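Local coordinates for 16 kDa salivary peptide (Culex quinquefasciatus, PDB 7KCG), which is a mosquito salivary protein of unknown function whose beta-trefoil fold, related to ricin-type lectins, suggests that it may bind sugars, at residues D33-S38 with N60-E65; K15-G20 with S99-Y104; N74-F79 with F112-F117. All coordinates share one frame; numbering follows the deposited sequence.

Interaction 1. Residues D33-S38 with N60-E65; sequences DRRHVS and NKHGEE. With FMT (formic acid), chain C.
The guanidinium of R35 has the H62 imidazole over one face and the E64 carboxylate at its edge. On the face side, ND1 of H62 sits 3.2 Å above the guanidinium plane, displaced toward the rim, and the two planes are inclined by 40°, so this is a tilted overlap and not a parallel stack; R35 NH2 and H62 ND1 lie 3.3 Å apart but at a poor angle for a hydrogen bond. At the edge the two flat groups are nearly coplanar. R35 grips E64 side-on: NE donates to OE1 at 2.9 Å and NH2 to OE2 at 3.0 Å, each N-H nearly straight at 165° and each oxygen using its syn lone pair. This two-bonded salt bridge fixes the rotation of both groups. R35 reaches it because CG stands anti to the backbone N (chi1 175°) and the chain then bends at chi3, turning NE toward E64.

R34, just before it in the chain, starts its side chain away from 60-65. Its NE donates to O2 of a formic acid molecule, probably from the crystallisation liquor, at 3.0 Å, while NH1 is salt-bridged to D31. The R35-E64 pair, with H62 alongside, links strand 34-40 to the start of strand 64-69 and the turn before it, two parts of the antiparallel sheet of a ricin-type beta-trefoil.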
loop_
_atom_site.group_PDB
_atom_site.type_symbol
_atom_site.label_atom_id
_atom_site.label_comp_id
_atom_site.label_asym_id
_atom_site.label_seq_id
_atom_site.Cartn_x
_atom_site.Cartn_y
_atom_site.Cartn_z
ATOM N N ASP A 33 7.293 -17.025 -2.822
ATOM C CA ASP A 33 5.858 -16.677 -2.785
ATOM C C ASP A 33 5.700 -15.226 -2.323
ATOM O O ASP A 33 4.623 -14.686 -2.533
ATOM C CB ASP A 33 5.150 -17.563 -1.774
ATOM C CG ASP A 33 5.082 -19.018 -2.195
ATOM O OD1 ASP A 33 5.019 -19.273 -3.413
ATOM O OD2 ASP A 33 5.090 -19.878 -1.299
ATOM N N ARG A 34 6.737 -14.644 -1.705
ATOM C CA ARG A 34 6.576 -13.286 -1.129
ATOM C C ARG A 34 7.660 -12.331 -1.646
ATOM O O ARG A 34 8.822 -12.623 -1.417
ATOM C CB ARG A 34 6.586 -13.410 0.395
ATOM C CG ARG A 34 5.322 -14.001 0.994
ATOM C CD ARG A 34 5.593 -14.643 2.335
ATOM N NE ARG A 34 4.443 -15.408 2.776
ATOM C CZ ARG A 34 4.273 -16.702 2.543
ATOM N NH1 ARG A 34 5.191 -17.380 1.877
ATOM N NH2 ARG A 34 3.189 -17.316 2.977
ATOM N N ARG A 35 7.287 -11.250 -2.334
ATOM C CA ARG A 35 8.246 -10.218 -2.807
ATOM C C ARG A 35 8.115 -8.980 -1.926
ATOM O O ARG A 35 7.022 -8.703 -1.454
ATOM C CB ARG A 35 8.016 -9.847 -4.271
ATOM C CG ARG A 35 8.869 -8.706 -4.806
ATOM C CD ARG A 35 8.529 -8.282 -6.219
ATOM N NE ARG A 35 8.095 -9.398 -7.033
ATOM C CZ ARG A 35 8.911 -10.220 -7.675
ATOM N NH1 ARG A 35 10.217 -10.044 -7.603
ATOM N NH2 ARG A 35 8.417 -11.214 -8.386
ATOM N N HIS A 36 9.210 -8.266 -1.715
ATOM C CA HIS A 36 9.194 -7.115 -0.786
ATOM C C HIS A 36 8.666 -5.863 -1.469
ATOM O O HIS A 36 8.556 -5.859 -2.688
ATOM C CB HIS A 36 10.604 -6.901 -0.247
ATOM C CG HIS A 36 10.911 -7.713 0.966
ATOM N ND1 HIS A 36 11.969 -8.592 1.014
ATOM C CD2 HIS A 36 10.308 -7.776 2.170
ATOM C CE1 HIS A 36 12.004 -9.162 2.199
ATOM N NE2 HIS A 36 10.995 -8.681 2.924
ATOM N N VAL A 37 8.351 -4.848 -0.680
ATOM C CA VAL A 37 7.894 -3.580 -1.236
ATOM C C VAL A 37 8.891 -2.494 -0.861
ATOM O O VAL A 37 9.553 -2.560 0.182
ATOM C CB VAL A 37 6.483 -3.188 -0.757
ATOM C CG1 VAL A 37 5.450 -4.165 -1.287
ATOM C CG2 VAL A 37 6.444 -3.137 0.756
ATOM N N SER A 38 8.986 -1.485 -1.718
ATOM C CA SER A 38 9.981 -0.445 -1.523
ATOM C C SER A 38 9.455 0.868 -2.101
ATOM O O SER A 38 8.251 1.027 -2.336
ATOM C CB SER A 38 11.317 -0.879 -2.145
ATOM O OG SER A 38 12.372 -0.149 -1.562
ATOM N N ASN A 60 1.254 -3.297 -10.701
ATOM C CA ASN A 60 1.021 -3.357 -12.164
ATOM C C ASN A 60 2.128 -4.072 -12.927
ATOM O O ASN A 60 1.830 -4.733 -13.889
ATOM C CB ASN A 60 1.057 -1.956 -12.755
ATOM C CG ASN A 60 -0.327 -1.396 -12.940
ATOM O OD1 ASN A 60 -1.237 -1.893 -12.342
ATOM N ND2 ASN A 60 -0.498 -0.391 -13.771
ATOM N N LYS A 61 3.339 -3.960 -12.443
ATOM C CA LYS A 61 4.527 -4.446 -13.133
ATOM C C LYS A 61 4.598 -5.963 -13.045
ATOM O O LYS A 61 4.817 -6.646 -14.054
ATOM C CB LYS A 61 5.789 -3.818 -12.546
ATOM N N HIS A 62 4.385 -6.506 -11.848
ATOM C CA HIS A 62 4.419 -7.940 -11.610
ATOM C C HIS A 62 3.042 -8.567 -11.452
ATOM O O HIS A 62 2.942 -9.800 -11.446
ATOM C CB HIS A 62 5.261 -8.227 -10.361
ATOM C CG HIS A 62 6.714 -7.922 -10.539
ATOM N ND1 HIS A 62 7.679 -8.905 -10.585
ATOM C CD2 HIS A 62 7.366 -6.745 -10.694
ATOM C CE1 HIS A 62 8.864 -8.347 -10.757
ATOM N NE2 HIS A 62 8.702 -7.038 -10.826
ATOM N N GLY A 63 1.986 -7.760 -11.323
ATOM C CA GLY A 63 0.634 -8.270 -11.192
ATOM C C GLY A 63 0.317 -8.875 -9.847
ATOM O O GLY A 63 -0.657 -9.628 -9.729
ATOM N N GLU A 64 1.116 -8.566 -8.829
ATOM C CA GLU A 64 1.040 -9.204 -7.524
ATOM C C GLU A 64 0.278 -8.337 -6.529
ATOM O O GLU A 64 0.395 -7.107 -6.547
ATOM C CB GLU A 64 2.451 -9.488 -7.010
ATOM C CG GLU A 64 3.217 -10.464 -7.902
ATOM C CD GLU A 64 4.729 -10.377 -7.717
ATOM O OE1 GLU A 64 5.200 -9.582 -6.877
ATOM O OE2 GLU A 64 5.456 -11.120 -8.417
ATOM N N GLU A 65 -0.513 -8.984 -5.671
ATOM C CA GLU A 65 -1.337 -8.280 -4.692
ATOM C C GLU A 65 -0.517 -7.832 -3.496
ATOM O O GLU A 65 0.349 -8.557 -3.009
ATOM C CB GLU A 65 -2.467 -9.172 -4.181
ATOM C CG GLU A 65 -3.605 -9.408 -5.124
ATOM C CD GLU A 65 -4.792 -10.033 -4.410
ATOM O OE1 GLU A 65 -4.678 -11.194 -3.944
ATOM O OE2 GLU A 65 -5.837 -9.356 -4.307
HETATM C C FMT C . 1.509 -14.630 5.232
HETATM O O1 FMT C . 0.830 -14.357 6.199
HETATM O O2 FMT C . 2.799 -14.586 5.183
#

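Interaction 2. Residues K15-G20 with S99-Y104; sequences KNRHEG and SGNPGY
R17 lays the aliphatic part of its side chain across the face of the Y104 ring, the two side chains crossing at about a right angle. CB comes in over the CD1-CE1 side, 3.3 Å from Y104 CE1, and CG stands 3.9 Å from the ring centroid, 29° off the normal, a CH-pi contact over the face. Farther out, CD lies over the middle of the ring, 3.8 Å above its plane. The chain is extended from CG to NE, with CG anti to the backbone N (chi1 -179°), and this carries the guanidinium beyond the ring. Its CZ is 5.7 Å from the Y104 centroid, so any cation-pi attraction is weak at most, and the two planes are 38° apart.

Past the tyrosine, the guanidinium presents a face to the side-chain amide of N101, again with the side chains crossing at about a right angle and the planes inclined to each other. The strongest polar partner of R17 lies outside both segments: NH1 forms a salt bridge with E137, whose backbone is also hydrogen-bonded to that of R17.

In the beta-trefoil this contact joins the end of strand 12-16 to the hairpin loop between strands 93-98 and 104-109, at the surface of the barrel.

Both loops are shaped from within. N101 to Y104 form a type II beta turn, and S99 OG accepts from N101 N at 3.1 Å in an ST turn while donating to Y104 O from above the carbonyl plane. Within 15-20, N16 OD1 takes the backbone N-H of E19 at 2.9 Å, nearly straight and on a lone pair in the carbonyl plane: an Asx motif that bends the chain directly after the strand.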
loop_
_atom_site.group_PDB
_atom_site.type_symbol
_atom_site.label_atom_id
_atom_site.label_comp_id
_atom_site.label_asym_id
_atom_site.label_seq_id
_atom_site.Cartn_x
_atom_site.Cartn_y
_atom_site.Cartn_z
ATOM N N LYS A 15 2.099 7.612 -3.356
ATOM C CA LYS A 15 3.269 8.346 -2.894
ATOM C C LYS A 15 3.118 8.670 -1.417
ATOM O O LYS A 15 2.076 9.175 -0.998
ATOM C CB LYS A 15 3.450 9.627 -3.709
ATOM C CG LYS A 15 4.600 10.502 -3.258
ATOM C CD LYS A 15 4.698 11.759 -4.114
ATOM N N ASN A 16 4.151 8.392 -0.628
ATOM C CA ASN A 16 4.085 8.647 0.808
ATOM C C ASN A 16 4.346 10.117 1.070
ATOM O O ASN A 16 5.198 10.731 0.421
ATOM C CB ASN A 16 5.098 7.803 1.590
ATOM C CG ASN A 16 4.998 8.020 3.106
ATOM O OD1 ASN A 16 5.690 8.868 3.680
ATOM N ND2 ASN A 16 4.123 7.262 3.756
ATOM N N ARG A 17 3.601 10.683 2.022
ATOM C CA ARG A 17 3.675 12.127 2.222
ATOM C C ARG A 17 4.965 12.531 2.912
ATOM O O ARG A 17 5.587 13.525 2.522
ATOM C CB ARG A 17 2.496 12.628 3.041
ATOM C CG ARG A 17 2.540 14.130 3.237
ATOM C CD ARG A 17 1.491 14.588 4.216
ATOM N NE ARG A 17 1.765 15.941 4.688
ATOM C CZ ARG A 17 1.244 16.451 5.798
ATOM N NH1 ARG A 17 0.422 15.709 6.538
ATOM N NH2 ARG A 17 1.540 17.696 6.164
ATOM N N HIS A 18 5.367 11.793 3.949
ATOM C CA HIS A 18 6.594 12.133 4.663
ATOM C C HIS A 18 7.816 11.885 3.795
ATOM O O HIS A 18 8.643 12.780 3.592
ATOM C CB HIS A 18 6.711 11.336 5.960
ATOM C CG HIS A 18 8.039 11.498 6.633
ATOM N ND1 HIS A 18 8.382 12.635 7.336
ATOM C CD2 HIS A 18 9.118 10.681 6.689
ATOM C CE1 HIS A 18 9.607 12.502 7.811
ATOM N NE2 HIS A 18 10.077 11.328 7.430
ATOM N N GLU A 19 7.947 10.667 3.276
ATOM C CA GLU A 19 9.169 10.292 2.573
ATOM C C GLU A 19 9.268 10.962 1.207
ATOM O O GLU A 19 10.373 11.248 0.736
ATOM C CB GLU A 19 9.231 8.770 2.445
ATOM C CG GLU A 19 10.179 8.238 1.386
ATOM C CD GLU A 19 11.635 8.376 1.779
ATOM O OE1 GLU A 19 11.911 8.972 2.833
ATOM O OE2 GLU A 19 12.507 7.897 1.026
ATOM N N GLY A 20 8.137 11.228 0.566
ATOM C CA GLY A 20 8.137 11.891 -0.720
ATOM C C GLY A 20 8.510 11.032 -1.905
ATOM O O GLY A 20 8.850 11.576 -2.961
ATOM N N SER A 99 -7.467 11.108 4.949
ATOM C CA SER A 99 -6.778 11.629 6.113
ATOM C C SER A 99 -7.205 13.080 6.339
ATOM O O SER A 99 -8.019 13.637 5.595
ATOM C CB SER A 99 -5.270 11.548 5.928
ATOM O OG SER A 99 -4.813 12.662 5.181
ATOM N N GLY A 100 -6.613 13.720 7.351
ATOM C CA GLY A 100 -6.919 15.118 7.627
ATOM C C GLY A 100 -6.363 16.100 6.610
ATOM O O GLY A 100 -6.828 17.248 6.551
ATOM N N ASN A 101 -5.388 15.677 5.813
ATOM C CA ASN A 101 -4.673 16.459 4.817
ATOM C C ASN A 101 -5.211 16.164 3.429
ATOM O O ASN A 101 -5.299 14.988 3.037
ATOM C CB ASN A 101 -3.178 16.154 4.874
ATOM C CG ASN A 101 -2.567 16.497 6.226
ATOM O OD1 ASN A 101 -2.747 15.773 7.206
ATOM N ND2 ASN A 101 -1.825 17.596 6.279
ATOM N N PRO A 102 -5.560 17.205 2.676
ATOM C CA PRO A 102 -6.294 17.014 1.419
ATOM C C PRO A 102 -5.508 16.225 0.385
ATOM O O PRO A 102 -4.322 16.475 0.153
ATOM C CB PRO A 102 -6.543 18.451 0.942
ATOM C CG PRO A 102 -6.511 19.255 2.188
ATOM C CD PRO A 102 -5.492 18.622 3.072
ATOM N N GLY A 103 -6.196 15.291 -0.266
ATOM C CA GLY A 103 -5.587 14.415 -1.246
ATOM C C GLY A 103 -4.809 13.242 -0.683
ATOM O O GLY A 103 -4.407 12.358 -1.459
ATOM N N TYR A 104 -4.566 13.193 0.627
ATOM C CA TYR A 104 -3.841 12.079 1.228
ATOM C C TYR A 104 -4.806 11.120 1.912
ATOM O O TYR A 104 -5.805 11.532 2.508
ATOM C CB TYR A 104 -2.799 12.559 2.235
ATOM C CG TYR A 104 -1.673 13.340 1.613
ATOM C CD1 TYR A 104 -0.553 12.693 1.118
ATOM C CD2 TYR A 104 -1.734 14.733 1.509
ATOM C CE1 TYR A 104 0.488 13.395 0.538
ATOM C CE2 TYR A 104 -0.687 15.455 0.935
ATOM C CZ TYR A 104 0.424 14.771 0.456
ATOM O OH TYR A 104 1.468 15.451 -0.118
#

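Interaction 3. Residues N74-F79 with F112-F117; sequences NGNYVF and FSHCLF
Strand 76-81 of the main beta-trefoil sheet here faces the two-stranded hairpin that begins at strand 115-118, and the contact joins these two elements through side chains alone, with no hydrogen bond across it. An amide set against two aromatic rings occupies one end and an apolar pair the other.

The N76 amide faces F112 and H114 and meets each in a different way. Its ND2 approaches F112 over a ring face, 4.1 Å above the plane and displaced toward the rim, the nearest ring atom being CE1. Its OD1 approaches H114 at the ring edge, near the imidazole plane, with CE1 3.5 Å away; the amide and imidazole planes are inclined by 65°. The first torsion of N76, with CG anti to the carbonyl carbon (chi1 -61°), directs the amide toward both rings. Two of the polar atoms turn to strand 64-69: H114 ND1 is hydrogen-bonded to E68, and N76 ND2 makes a weak bond to the backbone O of S69. Over one face of the imidazole, toward its rim, F112 O lies 3.1 Å above the plane. C115, which follows H114, ties the hairpin strand to C131 by a disulfide.

Two residues further along each segment the contact turns buried and apolar. V78 also packs on V37 and L66 of the neighbouring strands, while L116 rests on V125 of the hairpin. The two side chains cross at about a right angle, and a single methyl, L116 CD1, touches both branches of the valine, 4.0 Å from V78 CG1 and 4.0 Å from V78 CG2.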
loop_
_atom_site.group_PDB
_atom_site.type_symbol
_atom_site.label_atom_id
_atom_site.label_comp_id
_atom_site.label_asym_id
_atom_site.label_seq_id
_atom_site.Cartn_x
_atom_site.Cartn_y
_atom_site.Cartn_z
ATOM N N ASN A 74 10.301 -6.280 13.101
ATOM C CA ASN A 74 9.904 -5.485 14.286
ATOM C C ASN A 74 8.438 -5.189 13.969
ATOM O O ASN A 74 7.557 -5.502 14.790
ATOM N N GLY A 75 8.193 -4.667 12.767
ATOM C CA GLY A 75 6.800 -4.460 12.339
ATOM C C GLY A 75 6.291 -5.655 11.580
ATOM O O GLY A 75 7.117 -6.497 11.236
ATOM N N ASN A 76 4.972 -5.734 11.340
ATOM C CA ASN A 76 4.432 -6.826 10.496
ATOM C C ASN A 76 4.900 -6.539 9.085
ATOM O O ASN A 76 4.888 -5.370 8.695
ATOM C CB ASN A 76 2.911 -7.013 10.553
ATOM C CG ASN A 76 2.322 -7.346 11.898
ATOM O OD1 ASN A 76 2.444 -6.573 12.840
ATOM N ND2 ASN A 76 1.617 -8.461 11.970
ATOM N N TYR A 77 5.335 -7.566 8.379
ATOM C CA TYR A 77 5.794 -7.448 7.007
ATOM C C TYR A 77 4.642 -7.057 6.092
ATOM O O TYR A 77 3.497 -7.473 6.293
ATOM C CB TYR A 77 6.364 -8.772 6.520
ATOM C CG TYR A 77 7.804 -9.058 6.881
ATOM C CD1 TYR A 77 8.844 -8.504 6.147
ATOM C CD2 TYR A 77 8.120 -9.920 7.924
ATOM C CE1 TYR A 77 10.167 -8.779 6.459
ATOM C CE2 TYR A 77 9.446 -10.203 8.245
ATOM C CZ TYR A 77 10.462 -9.632 7.508
ATOM O OH TYR A 77 11.782 -9.908 7.821
ATOM N N VAL A 78 4.970 -6.290 5.057
ATOM C CA VAL A 78 4.078 -6.008 3.943
ATOM C C VAL A 78 4.738 -6.571 2.699
ATOM O O VAL A 78 5.883 -6.220 2.400
ATOM C CB VAL A 78 3.824 -4.500 3.784
ATOM C CG1 VAL A 78 3.070 -4.247 2.504
ATOM C CG2 VAL A 78 3.080 -3.963 4.988
ATOM N N PHE A 79 4.021 -7.433 1.971
ATOM C CA PHE A 79 4.577 -8.183 0.852
ATOM C C PHE A 79 3.735 -8.018 -0.405
ATOM O O PHE A 79 2.551 -7.698 -0.347
ATOM C CB PHE A 79 4.615 -9.700 1.134
ATOM C CG PHE A 79 5.522 -10.113 2.244
ATOM C CD1 PHE A 79 6.851 -9.754 2.246
ATOM C CD2 PHE A 79 5.044 -10.911 3.274
ATOM C CE1 PHE A 79 7.686 -10.165 3.260
ATOM C CE2 PHE A 79 5.878 -11.327 4.289
ATOM C CZ PHE A 79 7.204 -10.949 4.278
ATOM N N PHE A 112 -5.638 -6.973 9.778
ATOM C CA PHE A 112 -4.775 -6.654 10.910
ATOM C C PHE A 112 -5.061 -5.303 11.547
ATOM O O PHE A 112 -4.504 -5.018 12.614
ATOM C CB PHE A 112 -3.313 -6.692 10.481
ATOM C CG PHE A 112 -2.778 -8.083 10.258
ATOM C CD1 PHE A 112 -2.564 -8.931 11.329
ATOM C CD2 PHE A 112 -2.474 -8.529 8.987
ATOM C CE1 PHE A 112 -2.061 -10.199 11.132
ATOM C CE2 PHE A 112 -1.966 -9.806 8.782
ATOM C CZ PHE A 112 -1.758 -10.636 9.855
ATOM N N SER A 113 -5.876 -4.461 10.909
ATOM C CA SER A 113 -6.181 -3.110 11.398
ATOM C C SER A 113 -4.921 -2.257 11.544
ATOM O O SER A 113 -4.764 -1.514 12.514
ATOM C CB SER A 113 -6.959 -3.158 12.718
ATOM O OG SER A 113 -8.223 -3.772 12.560
ATOM N N HIS A 114 -4.027 -2.339 10.561
ATOM C CA HIS A 114 -2.779 -1.589 10.556
ATOM C C HIS A 114 -2.726 -0.682 9.339
ATOM O O HIS A 114 -3.166 -1.063 8.249
ATOM C CB HIS A 114 -1.562 -2.520 10.531
ATOM C CG HIS A 114 -1.387 -3.329 11.774
ATOM N ND1 HIS A 114 -0.551 -4.425 11.836
ATOM C CD2 HIS A 114 -1.938 -3.204 13.004
ATOM C CE1 HIS A 114 -0.597 -4.940 13.051
ATOM N NE2 HIS A 114 -1.433 -4.219 13.779
ATOM N N CYS A 115 -2.194 0.523 9.519
ATOM C CA CYS A 115 -2.064 1.458 8.416
ATOM C C CYS A 115 -0.670 1.343 7.820
ATOM O O CYS A 115 0.327 1.323 8.548
ATOM C CB CYS A 115 -2.326 2.897 8.866
ATOM S SG CYS A 115 -4.038 3.227 9.303
ATOM N N LEU A 116 -0.610 1.308 6.493
ATOM C CA LEU A 116 0.661 1.323 5.787
ATOM C C LEU A 116 1.482 2.531 6.229
ATOM O O LEU A 116 0.955 3.639 6.396
ATOM C CB LEU A 116 0.396 1.375 4.284
ATOM C CG LEU A 116 1.353 0.744 3.287
ATOM C CD1 LEU A 116 1.299 -0.788 3.407
ATOM C CD2 LEU A 116 0.948 1.187 1.888
ATOM N N PHE A 117 2.778 2.310 6.426
ATOM C CA PHE A 117 3.612 3.277 7.123
ATOM C C PHE A 117 5.039 3.139 6.617
ATOM O O PHE A 117 5.460 2.056 6.204
ATOM C CB PHE A 117 3.499 3.040 8.644
ATOM C CG PHE A 117 4.629 3.615 9.467
ATOM C CD1 PHE A 117 5.811 2.902 9.655
ATOM C CD2 PHE A 117 4.480 4.833 10.109
ATOM C CE1 PHE A 117 6.842 3.422 10.425
ATOM C CE2 PHE A 117 5.507 5.357 10.892
ATOM C CZ PHE A 117 6.688 4.648 11.045
#

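How the interactions relate
From the N terminus, segment 15-20 comes first, but its partner 99-104 arrives only after 78 intervening residues, so interaction 2 closes the longest loop. Interaction 1 opens and closes within that loop, returning at 60-65 after 21 residues. Interaction 3 opens next, at 74-79, and closes at 112-117, beyond 99-104; it therefore crosses interaction 2 and follows interaction 1 in series. Interactions 1 and 3 touch through neighbouring strands 34-40 and 76-81, where V37 CG2 lies 3.5 Å from V78 O. Interactions 1 and 2 lie on opposite sides of the chain's centre, their own centres about 22 Å apart, while interaction 3 brings the later hairpin against the main sheet.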